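Local coordinates for Lin2891 protein (Listeria innocua, PDB 3DB0), which is a putative pyridoxamine 5'-phosphate oxidase, a member of a family of FMN-binding split-barrel proteins, whose own substrate and activity remain unestablished, at residues B[75-81]-B[121-127]; B[10-15]-B[39-44]; B[19-25]-B[63-68]; B[31-35]-B[53-57]. All coordinates share one frame. Numbering follows the deposited sequence.

Contact 1 (B[75-81]-B[121-127]); sequences SAFLEIN and EQIRILN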
loop_
_atom_site.group_PDB
_atom_site.type_symbol
_atom_site.label_atom_id
_atom_site.label_comp_id
_atom_site.label_asym_id
_atom_site.label_seq_id
_atom_site.Cartn_x
_atom_site.Cartn_y
_atom_site.Cartn_z
ATOM N N SER B 75 -4.554 5.212 -15.384
ATOM C CA SER B 75 -5.424 5.175 -14.204
ATOM C C SER B 75 -6.401 6.346 -14.163
ATOM O O SER B 75 -6.000 7.465 -14.424
ATOM C CB SER B 75 -4.582 5.345 -12.930
ATOM O OG SER B 75 -3.681 4.299 -12.677
ATOM N N ALA B 76 -7.678 6.069 -13.869
ATOM C CA ALA B 76 -8.633 7.139 -13.560
ATOM C C ALA B 76 -8.279 7.441 -12.097
ATOM O O ALA B 76 -8.003 6.530 -11.297
ATOM C CB ALA B 76 -10.050 6.676 -13.644
ATOM N N PHE B 77 -8.252 8.713 -11.747
ATOM C CA PHE B 77 -7.894 9.108 -10.398
ATOM C C PHE B 77 -8.727 10.283 -9.967
ATOM O O PHE B 77 -9.541 10.789 -10.732
ATOM C CB PHE B 77 -6.396 9.381 -10.252
ATOM C CG PHE B 77 -5.900 10.491 -11.089
ATOM C CD1 PHE B 77 -5.578 10.270 -12.420
ATOM C CD2 PHE B 77 -5.778 11.778 -10.560
ATOM C CE1 PHE B 77 -5.145 11.317 -13.215
ATOM C CE2 PHE B 77 -5.357 12.814 -11.352
ATOM C CZ PHE B 77 -5.026 12.581 -12.680
ATOM N N LEU B 78 -8.527 10.691 -8.725
ATOM C CA LEU B 78 -9.303 11.742 -8.143
ATOM C C LEU B 78 -8.509 12.969 -7.799
ATOM O O LEU B 78 -7.380 12.895 -7.300
ATOM C CB LEU B 78 -9.962 11.246 -6.825
ATOM C CG LEU B 78 -10.915 10.049 -6.893
ATOM C CD1 LEU B 78 -11.283 9.574 -5.416
ATOM C CD2 LEU B 78 -12.102 10.425 -7.758
ATOM N N GLU B 79 -9.151 14.100 -8.084
ATOM C CA GLU B 79 -8.693 15.389 -7.600
ATOM C C GLU B 79 -9.778 15.877 -6.628
ATOM O O GLU B 79 -10.934 16.072 -6.996
ATOM C CB GLU B 79 -8.459 16.379 -8.741
ATOM C CG GLU B 79 -8.231 17.720 -8.177
ATOM C CD GLU B 79 -8.099 18.845 -9.200
ATOM O OE1 GLU B 79 -7.987 18.616 -10.415
ATOM O OE2 GLU B 79 -8.108 19.995 -8.746
ATOM N N ILE B 80 -9.408 16.022 -5.367
ATOM C CA ILE B 80 -10.314 16.412 -4.298
ATOM C C ILE B 80 -9.899 17.761 -3.655
ATOM O O ILE B 80 -8.811 17.887 -3.110
ATOM C CB ILE B 80 -10.277 15.350 -3.184
ATOM C CG1 ILE B 80 -10.696 13.986 -3.724
ATOM C CG2 ILE B 80 -11.148 15.764 -1.990
ATOM C CD1 ILE B 80 -10.548 12.829 -2.776
ATOM N N ASN B 81 -10.770 18.766 -3.710
ATOM C CA ASN B 81 -10.495 20.071 -3.076
ATOM C C ASN B 81 -11.424 20.099 -1.923
ATOM O O ASN B 81 -12.622 19.825 -2.068
ATOM C CB ASN B 81 -10.739 21.223 -4.036
ATOM C CG ASN B 81 -9.784 21.176 -5.248
ATOM O OD1 ASN B 81 -10.184 20.791 -6.341
ATOM N ND2 ASN B 81 -8.530 21.480 -5.028
ATOM N N GLU B 121 -15.132 19.331 -1.004
ATOM C CA GLU B 121 -16.056 20.365 -1.478
ATOM C C GLU B 121 -16.311 20.118 -2.957
ATOM O O GLU B 121 -17.402 20.358 -3.496
ATOM C CB GLU B 121 -15.499 21.780 -1.215
ATOM C CG GLU B 121 -15.376 22.094 0.266
ATOM C CD GLU B 121 -16.752 22.133 0.971
ATOM O OE1 GLU B 121 -17.778 22.371 0.292
ATOM O OE2 GLU B 121 -16.784 21.971 2.200
ATOM N N GLN B 122 -15.293 19.586 -3.597
ATOM C CA GLN B 122 -15.330 19.237 -5.016
ATOM C C GLN B 122 -14.493 18.011 -5.258
ATOM O O GLN B 122 -13.370 17.926 -4.764
ATOM C CB GLN B 122 -14.766 20.405 -5.791
ATOM C CG GLN B 122 -15.675 21.619 -5.628
ATOM C CD GLN B 122 -14.973 22.943 -5.263
ATOM O OE1 GLN B 122 -13.749 22.994 -5.004
ATOM N NE2 GLN B 122 -15.782 24.018 -5.178
ATOM N N ILE B 123 -15.029 17.068 -6.030
ATOM C CA ILE B 123 -14.285 15.877 -6.435
ATOM C C ILE B 123 -14.416 15.667 -7.892
ATOM O O ILE B 123 -15.531 15.564 -8.376
ATOM C CB ILE B 123 -14.762 14.584 -5.759
ATOM C CG1 ILE B 123 -14.878 14.757 -4.233
ATOM C CG2 ILE B 123 -13.807 13.494 -6.116
ATOM C CD1 ILE B 123 -15.284 13.531 -3.501
ATOM N N ARG B 124 -13.264 15.648 -8.586
ATOM C CA ARG B 124 -13.222 15.421 -10.005
ATOM C C ARG B 124 -12.516 14.113 -10.276
ATOM O O ARG B 124 -11.476 13.811 -9.642
ATOM C CB ARG B 124 -12.435 16.500 -10.702
ATOM C CG ARG B 124 -13.090 17.831 -10.732
ATOM C CD ARG B 124 -12.566 18.573 -11.943
ATOM N NE ARG B 124 -11.202 19.003 -11.729
ATOM C CZ ARG B 124 -10.374 19.353 -12.705
ATOM N NH1 ARG B 124 -10.776 19.290 -13.980
ATOM N NH2 ARG B 124 -9.135 19.743 -12.400
ATOM N N ILE B 125 -13.113 13.306 -11.148
ATOM C CA ILE B 125 -12.456 12.087 -11.607
ATOM C C ILE B 125 -11.786 12.496 -12.875
ATOM O O ILE B 125 -12.431 12.932 -13.843
ATOM C CB ILE B 125 -13.372 10.885 -11.920
ATOM C CG1 ILE B 125 -14.174 10.416 -10.724
ATOM C CG2 ILE B 125 -12.538 9.635 -12.289
ATOM C CD1 ILE B 125 -15.129 9.232 -11.123
ATOM N N LEU B 126 -10.482 12.322 -12.865
ATOM C CA LEU B 126 -9.650 12.640 -13.984
ATOM C C LEU B 126 -9.145 11.381 -14.659
ATOM O O LEU B 126 -9.054 10.314 -14.025
ATOM C CB LEU B 126 -8.487 13.508 -13.484
ATOM C CG LEU B 126 -8.852 14.847 -12.844
ATOM C CD1 LEU B 126 -7.583 15.567 -12.354
ATOM C CD2 LEU B 126 -9.656 15.731 -13.798
ATOM N N ASN B 127 -8.843 11.526 -15.957
ATOM C CA ASN B 127 -8.312 10.455 -16.799
ATOM C C ASN B 127 -9.267 9.257 -16.830
ATOM O O ASN B 127 -8.850 8.086 -16.846
ATOM C CB ASN B 127 -6.895 10.045 -16.342
ATOM C CG ASN B 127 -6.099 9.322 -17.430
ATOM O OD1 ASN B 127 -6.233 9.622 -18.612
ATOM N ND2 ASN B 127 -5.246 8.390 -17.029
#

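Contact 2 (B[10-15]-B[39-44]); sequences ILAILE and HDGLTL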
loop_
_atom_site.group_PDB
_atom_site.type_symbol
_atom_site.label_atom_id
_atom_site.label_comp_id
_atom_site.label_asym_id
_atom_site.label_seq_id
_atom_site.Cartn_x
_atom_site.Cartn_y
_atom_site.Cartn_z
ATOM N N ILE B 10 -16.048 6.990 -7.413
ATOM C CA ILE B 10 -15.177 7.722 -6.491
ATOM C C ILE B 10 -14.806 6.771 -5.375
ATOM O O ILE B 10 -13.635 6.622 -5.040
ATOM C CB ILE B 10 -15.855 9.007 -5.971
ATOM C CG1 ILE B 10 -16.013 10.006 -7.088
ATOM C CG2 ILE B 10 -15.044 9.706 -4.833
ATOM C CD1 ILE B 10 -16.996 11.111 -6.812
ATOM N N LEU B 11 -15.801 6.072 -4.819
ATOM C CA LEU B 11 -15.554 5.174 -3.682
ATOM C C LEU B 11 -14.643 4.035 -4.026
ATOM O O LEU B 11 -13.799 3.612 -3.215
ATOM C CB LEU B 11 -16.873 4.645 -3.107
ATOM C CG LEU B 11 -17.648 5.691 -2.339
ATOM C CD1 LEU B 11 -19.092 5.268 -2.080
ATOM C CD2 LEU B 11 -16.890 5.918 -1.033
ATOM N N ALA B 12 -14.792 3.536 -5.249
ATOM C CA ALA B 12 -13.986 2.408 -5.722
ATOM C C ALA B 12 -12.514 2.830 -5.716
ATOM O O ALA B 12 -11.633 2.098 -5.247
ATOM C CB ALA B 12 -14.449 1.946 -7.148
ATOM N N ILE B 13 -12.255 4.058 -6.162
ATOM C CA ILE B 13 -10.883 4.531 -6.236
ATOM C C ILE B 13 -10.331 4.702 -4.781
ATOM O O ILE B 13 -9.187 4.317 -4.479
ATOM C CB ILE B 13 -10.780 5.833 -7.021
ATOM C CG1 ILE B 13 -11.124 5.652 -8.514
ATOM C CG2 ILE B 13 -9.368 6.380 -6.890
ATOM C CD1 ILE B 13 -11.191 6.954 -9.306
ATOM N N LEU B 14 -11.175 5.227 -3.889
ATOM C CA LEU B 14 -10.790 5.395 -2.474
ATOM C C LEU B 14 -10.606 4.037 -1.795
ATOM O O LEU B 14 -9.775 3.900 -0.922
ATOM C CB LEU B 14 -11.838 6.207 -1.671
ATOM C CG LEU B 14 -11.996 7.684 -2.056
ATOM C CD1 LEU B 14 -13.102 8.387 -1.281
ATOM C CD2 LEU B 14 -10.607 8.413 -1.902
ATOM N N GLU B 15 -11.378 3.033 -2.194
ATOM C CA GLU B 15 -11.276 1.750 -1.521
ATOM C C GLU B 15 -9.995 1.041 -1.877
ATOM O O GLU B 15 -9.435 0.300 -1.063
ATOM C CB GLU B 15 -12.499 0.869 -1.832
ATOM C CG GLU B 15 -13.802 1.514 -1.393
ATOM C CD GLU B 15 -15.020 0.784 -1.859
ATOM O OE1 GLU B 15 -14.896 -0.015 -2.811
ATOM O OE2 GLU B 15 -16.115 1.044 -1.301
ATOM N N HIS B 39 -10.659 6.528 4.693
ATOM C CA HIS B 39 -11.882 7.251 4.383
ATOM C C HIS B 39 -13.069 6.563 5.031
ATOM O O HIS B 39 -13.048 5.405 5.394
ATOM C CB HIS B 39 -12.108 7.309 2.873
ATOM C CG HIS B 39 -12.447 5.982 2.304
ATOM N ND1 HIS B 39 -13.737 5.630 1.961
ATOM C CD2 HIS B 39 -11.699 4.860 2.179
ATOM C CE1 HIS B 39 -13.747 4.368 1.577
ATOM N NE2 HIS B 39 -12.525 3.880 1.703
ATOM N N ASP B 40 -14.075 7.364 5.208
ATOM C CA ASP B 40 -15.347 6.995 5.724
ATOM C C ASP B 40 -16.285 7.658 4.753
ATOM O O ASP B 40 -16.578 8.872 4.825
ATOM C CB ASP B 40 -15.584 7.565 7.115
ATOM C CG ASP B 40 -17.020 7.288 7.600
ATOM O OD1 ASP B 40 -17.540 6.243 7.218
ATOM O OD2 ASP B 40 -17.621 8.107 8.312
ATOM N N GLY B 41 -16.765 6.888 3.804
ATOM C CA GLY B 41 -17.581 7.512 2.781
ATOM C C GLY B 41 -16.620 8.397 2.021
ATOM O O GLY B 41 -15.462 8.017 1.788
ATOM N N LEU B 42 -17.077 9.590 1.670
ATOM C CA LEU B 42 -16.233 10.531 0.925
ATOM C C LEU B 42 -15.400 11.431 1.854
ATOM O O LEU B 42 -14.626 12.292 1.385
ATOM C CB LEU B 42 -17.045 11.364 -0.061
ATOM C CG LEU B 42 -17.878 10.625 -1.118
ATOM C CD1 LEU B 42 -18.407 11.665 -2.068
ATOM C CD2 LEU B 42 -17.100 9.553 -1.853
ATOM N N THR B 43 -15.516 11.205 3.159
ATOM C CA THR B 43 -14.646 11.924 4.130
ATOM C C THR B 43 -13.267 11.241 4.263
ATOM O O THR B 43 -13.161 10.033 4.445
ATOM C CB THR B 43 -15.318 12.115 5.498
ATOM O OG1 THR B 43 -16.446 12.987 5.343
ATOM C CG2 THR B 43 -14.370 12.765 6.518
ATOM N N LEU B 44 -12.210 12.033 4.147
ATOM C CA LEU B 44 -10.858 11.519 4.269
ATOM C C LEU B 44 -10.236 11.887 5.622
ATOM O O LEU B 44 -10.604 12.893 6.272
ATOM C CB LEU B 44 -9.971 12.044 3.159
ATOM C CG LEU B 44 -10.270 11.716 1.693
ATOM C CD1 LEU B 44 -9.125 12.215 0.842
ATOM C CD2 LEU B 44 -10.467 10.280 1.396
#

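Contact 3 (B[19-25]-B[63-68]); sequences VGVLTSV and HVCVLI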
loop_
_atom_site.group_PDB
_atom_site.type_symbol
_atom_site.label_atom_id
_atom_site.label_comp_id
_atom_site.label_asym_id
_atom_site.label_seq_id
_atom_site.Cartn_x
_atom_site.Cartn_y
_atom_site.Cartn_z
ATOM N N VAL B 19 -2.696 5.641 -0.358
ATOM C CA VAL B 19 -1.647 6.662 -0.444
ATOM C C VAL B 19 -2.082 7.722 -1.453
ATOM O O VAL B 19 -2.561 7.415 -2.544
ATOM C CB VAL B 19 -0.263 6.087 -0.834
ATOM C CG1 VAL B 19 0.774 7.195 -0.984
ATOM C CG2 VAL B 19 0.222 5.058 0.158
ATOM N N GLY B 20 -1.914 8.974 -1.083
ATOM C CA GLY B 20 -2.238 10.063 -1.968
ATOM C C GLY B 20 -1.294 11.191 -1.704
ATOM O O GLY B 20 -0.405 11.094 -0.838
ATOM N N VAL B 21 -1.495 12.264 -2.449
ATOM C CA VAL B 21 -0.703 13.485 -2.308
ATOM C C VAL B 21 -1.577 14.562 -1.640
ATOM O O VAL B 21 -2.655 14.875 -2.123
ATOM C CB VAL B 21 -0.197 13.995 -3.728
ATOM C CG1 VAL B 21 0.587 15.286 -3.621
ATOM C CG2 VAL B 21 0.652 12.929 -4.455
ATOM N N LEU B 22 -1.145 15.084 -0.499
ATOM C CA LEU B 22 -1.834 16.196 0.105
ATOM C C LEU B 22 -1.101 17.470 -0.274
ATOM O O LEU B 22 0.108 17.544 -0.096
ATOM C CB LEU B 22 -1.777 16.145 1.637
ATOM C CG LEU B 22 -2.509 17.360 2.239
ATOM C CD1 LEU B 22 -4.062 17.213 2.152
ATOM C CD2 LEU B 22 -2.068 17.530 3.626
ATOM N N THR B 23 -1.815 18.464 -0.792
ATOM C CA THR B 23 -1.205 19.758 -1.051
ATOM C C THR B 23 -1.881 20.740 -0.131
ATOM O O THR B 23 -3.097 20.855 -0.114
ATOM C CB THR B 23 -1.345 20.185 -2.527
ATOM O OG1 THR B 23 -0.746 19.178 -3.365
ATOM C CG2 THR B 23 -0.681 21.575 -2.767
ATOM N N SER B 24 -1.062 21.359 0.715
ATOM C CA SER B 24 -1.468 22.379 1.687
ATOM C C SER B 24 -0.683 23.662 1.355
ATOM O O SER B 24 0.181 23.680 0.445
ATOM C CB SER B 24 -1.279 21.908 3.111
ATOM O OG SER B 24 0.013 21.327 3.296
ATOM N N VAL B 25 -1.016 24.728 2.070
ATOM C CA VAL B 25 -0.491 26.032 1.786
ATOM C C VAL B 25 0.104 26.625 3.038
ATOM O O VAL B 25 -0.473 26.529 4.129
ATOM C CB VAL B 25 -1.646 26.981 1.311
ATOM C CG1 VAL B 25 -1.176 28.446 1.156
ATOM C CG2 VAL B 25 -2.322 26.442 0.068
ATOM N N HIS B 63 -7.697 25.008 3.387
ATOM C CA HIS B 63 -7.863 24.640 1.989
ATOM C C HIS B 63 -6.749 23.685 1.554
ATOM O O HIS B 63 -5.548 24.039 1.538
ATOM C CB HIS B 63 -7.852 25.841 1.102
ATOM C CG HIS B 63 -8.774 26.922 1.549
ATOM N ND1 HIS B 63 -8.331 28.049 2.211
ATOM C CD2 HIS B 63 -10.119 27.021 1.501
ATOM C CE1 HIS B 63 -9.362 28.822 2.506
ATOM N NE2 HIS B 63 -10.457 28.218 2.094
ATOM N N VAL B 64 -7.185 22.491 1.194
ATOM C CA VAL B 64 -6.282 21.431 0.746
ATOM C C VAL B 64 -6.764 20.836 -0.549
ATOM O O VAL B 64 -7.943 20.920 -0.888
ATOM C CB VAL B 64 -6.075 20.346 1.808
ATOM C CG1 VAL B 64 -5.438 20.961 3.096
ATOM C CG2 VAL B 64 -7.396 19.627 2.161
ATOM N N CYS B 65 -5.814 20.305 -1.300
ATOM C CA CYS B 65 -6.110 19.591 -2.498
ATOM C C CYS B 65 -5.493 18.182 -2.370
ATOM O O CYS B 65 -4.293 18.067 -2.102
ATOM C CB CYS B 65 -5.499 20.322 -3.702
ATOM S SG CYS B 65 -5.853 19.433 -5.293
ATOM N N VAL B 66 -6.287 17.122 -2.577
ATOM C CA VAL B 66 -5.752 15.728 -2.568
ATOM C C VAL B 66 -5.843 15.064 -3.950
ATOM O O VAL B 66 -6.848 15.178 -4.635
ATOM C CB VAL B 66 -6.497 14.839 -1.549
ATOM C CG1 VAL B 66 -5.904 13.397 -1.509
ATOM C CG2 VAL B 66 -6.425 15.477 -0.174
ATOM N N LEU B 67 -4.751 14.441 -4.348
ATOM C CA LEU B 67 -4.690 13.633 -5.539
ATOM C C LEU B 67 -4.484 12.216 -5.032
ATOM O O LEU B 67 -3.587 11.942 -4.217
ATOM C CB LEU B 67 -3.534 13.996 -6.469
ATOM C CG LEU B 67 -3.568 15.374 -7.154
ATOM C CD1 LEU B 67 -2.364 15.496 -8.084
ATOM C CD2 LEU B 67 -4.804 15.426 -7.935
ATOM N N ILE B 68 -5.349 11.341 -5.515
ATOM C CA ILE B 68 -5.338 9.954 -5.108
ATOM C C ILE B 68 -5.845 9.061 -6.189
ATOM O O ILE B 68 -6.807 9.360 -6.878
ATOM C CB ILE B 68 -6.102 9.720 -3.727
ATOM C CG1 ILE B 68 -6.051 8.228 -3.267
ATOM C CG2 ILE B 68 -7.568 10.157 -3.795
ATOM C CD1 ILE B 68 -6.146 8.085 -1.770
HETATM O O HOH W 1 -2.435 17.215 -3.960
HETATM O O HOH W 2 -3.580 24.406 3.481
#

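Contact 4 (B[31-35]-B[53-57]); sequences HARYM and PKTEE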
loop_
_atom_site.group_PDB
_atom_site.type_symbol
_atom_site.label_atom_id
_atom_site.label_comp_id
_atom_site.label_asym_id
_atom_site.label_seq_id
_atom_site.Cartn_x
_atom_site.Cartn_y
_atom_site.Cartn_z
ATOM N N HIS B 31 2.809 23.120 -0.378
ATOM C CA HIS B 31 3.597 22.013 0.136
ATOM C C HIS B 31 2.893 20.748 -0.310
ATOM O O HIS B 31 1.724 20.564 -0.025
ATOM C CB HIS B 31 3.687 22.031 1.660
ATOM C CG HIS B 31 4.511 23.157 2.202
ATOM N ND1 HIS B 31 5.875 23.073 2.332
ATOM C CD2 HIS B 31 4.170 24.395 2.622
ATOM C CE1 HIS B 31 6.340 24.210 2.818
ATOM N NE2 HIS B 31 5.327 25.031 2.998
ATOM N N ALA B 32 3.583 19.886 -1.046
ATOM C CA ALA B 32 2.962 18.633 -1.449
ATOM C C ALA B 32 3.676 17.509 -0.724
ATOM O O ALA B 32 4.897 17.481 -0.665
ATOM C CB ALA B 32 3.047 18.424 -2.970
ATOM N N ARG B 33 2.898 16.571 -0.207
ATOM C CA ARG B 33 3.446 15.425 0.479
ATOM C C ARG B 33 2.629 14.174 0.236
ATOM O O ARG B 33 1.426 14.229 0.115
ATOM C CB ARG B 33 3.489 15.655 1.993
ATOM C CG ARG B 33 4.166 16.933 2.429
ATOM C CD ARG B 33 4.019 17.122 3.916
ATOM N NE ARG B 33 4.729 18.303 4.441
ATOM C CZ ARG B 33 4.190 19.508 4.604
ATOM N NH1 ARG B 33 2.959 19.723 4.229
ATOM N NH2 ARG B 33 4.905 20.505 5.101
ATOM N N TYR B 34 3.326 13.050 0.181
ATOM C CA TYR B 34 2.689 11.755 0.056
ATOM C C TYR B 34 2.310 11.297 1.442
ATOM O O TYR B 34 3.047 11.490 2.409
ATOM C CB TYR B 34 3.581 10.697 -0.553
ATOM C CG TYR B 34 3.662 10.757 -2.039
ATOM C CD1 TYR B 34 2.648 10.277 -2.819
ATOM C CD2 TYR B 34 4.742 11.354 -2.670
ATOM C CE1 TYR B 34 2.720 10.339 -4.182
ATOM C CE2 TYR B 34 4.798 11.441 -4.059
ATOM C CZ TYR B 34 3.813 10.933 -4.787
ATOM O OH TYR B 34 3.836 11.021 -6.162
HETATM N N MSE B 35 1.121 10.750 1.570
HETATM C CA MSE B 35 0.738 10.194 2.846
HETATM C C MSE B 35 -0.458 9.237 2.750
HETATM O O MSE B 35 -1.071 9.054 1.694
HETATM C CB MSE B 35 0.464 11.292 3.875
HETATM C CG MSE B 35 -0.739 12.172 3.466
HETATM SE SE MSE B 35 -0.970 13.770 4.503
HETATM C CE MSE B 35 0.646 14.678 3.797
ATOM N N PRO B 53 4.688 20.276 10.655
ATOM C CA PRO B 53 4.355 21.381 9.777
ATOM C C PRO B 53 2.988 21.211 9.076
ATOM O O PRO B 53 2.256 22.173 9.005
ATOM C CB PRO B 53 5.498 21.385 8.757
ATOM C CG PRO B 53 6.671 20.837 9.518
ATOM C CD PRO B 53 6.116 19.894 10.553
ATOM N N LYS B 54 2.636 20.026 8.598
ATOM C CA LYS B 54 1.365 19.887 7.879
ATOM C C LYS B 54 0.180 20.152 8.788
ATOM O O LYS B 54 -0.821 20.694 8.365
ATOM C CB LYS B 54 1.212 18.550 7.169
ATOM C CG LYS B 54 1.135 17.342 8.074
ATOM C CD LYS B 54 0.974 16.073 7.255
ATOM C CE LYS B 54 0.926 14.869 8.164
ATOM N NZ LYS B 54 1.327 13.596 7.499
ATOM N N THR B 55 0.321 19.838 10.073
ATOM C CA THR B 55 -0.712 20.130 11.031
ATOM C C THR B 55 -0.888 21.626 11.239
ATOM O O THR B 55 -2.013 22.112 11.307
ATOM C CB THR B 55 -0.388 19.520 12.408
ATOM O OG1 THR B 55 -0.279 18.103 12.254
ATOM C CG2 THR B 55 -1.468 19.905 13.437
ATOM N N GLU B 56 0.217 22.353 11.383
ATOM C CA GLU B 56 0.152 23.805 11.533
ATOM C C GLU B 56 -0.336 24.489 10.263
ATOM O O GLU B 56 -1.015 25.529 10.311
ATOM C CB GLU B 56 1.497 24.398 12.000
ATOM C CG GLU B 56 1.438 25.910 12.293
ATOM C CD GLU B 56 0.487 26.271 13.429
ATOM O OE1 GLU B 56 0.152 25.385 14.235
ATOM O OE2 GLU B 56 0.086 27.449 13.507
ATOM N N GLU B 57 0.022 23.932 9.111
ATOM C CA GLU B 57 -0.439 24.499 7.863
ATOM C C GLU B 57 -1.972 24.499 7.806
ATOM O O GLU B 57 -2.608 25.518 7.491
ATOM C CB GLU B 57 0.160 23.750 6.676
ATOM C CG GLU B 57 1.608 24.103 6.468
ATOM C CD GLU B 57 2.359 23.050 5.682
ATOM O OE1 GLU B 57 1.698 22.277 5.012
ATOM O OE2 GLU B 57 3.606 22.965 5.765
#

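Contact 1 (B[75-81]-B[121-127])
Two antiparallel neighbours of the barrel, strand 77-81 and the C-terminal strand segment 122-126, meet here as a β-ladder that ends in a classic bulge. F77 and L126 form a hydrogen-bonded pair (F77 N to L126 O 2.9 Å, L126 N to F77 O 2.8 Å), as do E79 and R124 (E79 N to R124 O 2.8 Å, R124 N to E79 O 2.9 Å). At N81 the register slips: N81 O accepts both E121 N at 2.8 Å and Q122 N at 3.1 Å, just where the second strand turns a corner. Beyond the other end, N127 ND2 reaches S75 O at 2.9 Å. One face carries the polar cross-strand pair, a salt bridge of 2.6 Å between E79 OE1 and R124 NH2, and also the F77 ring, over which L126 CB sits in a CH-pi contact 3.9 Å from the centroid. The other face is aliphatic: L78 CD2 lies 3.6 Å from I125 CG1 and 3.9 Å from I123 CG2. Helix 6-16 packs on this aliphatic face through I10 and L14, which touch L78, while strand 63-68 pairs with the far edge of strand 77-86 and Y34 of the second subunit meets F77 edge-to-face.

Contact 2 (B[10-15]-B[39-44])
Apolar contacts dominate where helix 10-15 rests on the hairpin 39-44. L42 CD2 is the focus: it lies 3.6 Å from I10 CG2, 3.7 Å from L11 CD2 and 4.2 Å from L14 CD1, so side chains from successive turns of the helix close round one leucine. Deeper in, L14 CD2 packs against L44 CD2 at 3.8 Å. A CH-pi interaction adds to this, with L14 CB 4.0 Å from the centroid of the H39 ring and almost on its normal. The hairpin's own polar bonds shape its turn. H39 ND1 donates to G41 O at 3.0 Å, which holds the imidazole beside the turn with its face offered to the helix, and backbone bonds join D40 N to T43 O (2.9 Å) and T43 N to D40 O (3.1 Å). G41 occupies the second position of the turn with positive phi, a conformation that favours glycine. The result is a two-residue β-hairpin with a type II' turn (D40 to T43), linking strands 29-40 and 43-49, with helix 6-16 packed against one side.

Contact 3 (B[19-25]-B[63-68])
Four backbone hydrogen bonds join strands 19-25 and 63-68 in antiparallel register: V21 N to L67 O (2.8 Å), L67 N to V21 O (3.1 Å), T23 N to C65 O (2.8 Å) and C65 N to T23 O (3.0 Å). Two waters supplement them. One donates to V21 O at 3.0 Å and C65 O at 2.8 Å and also bonds T23 OG1 at 2.7 Å; the other accepts from V25 N at 2.9 Å and donates to H63 O at 2.8 Å, bridging the strands where direct pairing has ended. The L22 side chain packs on the neighbouring strand, with CD1 3.7 Å from both V64 CB and V66 CG2; I118 of strand 113-126 touches all three residues from across the barrel. On the opposite face V21 and L67 lie side by side, CB to CB 4.3 Å, and T23 meets T23 of the second subunit. At G20 a side chain would crowd L67 O and I68 CB. Main-chain pairing thus closes the barrel between its first strand and strand 63-68, with an aliphatic interior on one side and, on the other, a face that takes part in the subunit interface.

Contact 4 (B[31-35]-B[53-57])
R33 extends from its strand with chi2 and chi3 both t, carrying the guanidinium to the helix 53-57, where it meets E57 end on. NH1 of R33 donates to OE1 of E57 at 3.0 Å and its NH2 to OE2 at 2.9 Å, a bidentate salt bridge in which the carboxylate lies at the edge of the guanidinium. That leaves a face for aliphatic packing, and K54 CB lies over it, 3.6 Å from R33 NH1. K54 itself starts with chi1 in the p well and then runs straight, so that its CD comes within 3.7 Å of CE of the selenomethionine M35, while its NZ bonds to D103 O of the fourth subunit. H31 turns a ring face to E57 OE2, 3.5 Å from H31 CD2, and its NE2 is bonded to Q26. The bidentate Arg-Glu pair thus joins helix 53-60 to barrel strand 29-40, along which strand 19-26 also pairs, supplying S24 as a second partner for E57 OE1.

In the fold
All four contacts belong to one six-stranded antiparallel barrel. Contacts 3 and 4, about 8 Å apart between centres, meet through the paired strands 19-26 and 29-40; contact 4 falls within the chain span between the segments of contact 3, and the segments of contact 2 alternate with those of both. Contact 1, its centre about 11 Å from that of contact 3, continues the sheet through strands 63-68 and 77-86 and comes last along the chain. Contact 2 adjoins contact 1 through L14 and L78, but its centre lies about 20 Å from that of contact 4. Helices 6-16 and 53-60 thus flank different parts of the barrel, while contacts 1, 3 and 4 touch the second subunit.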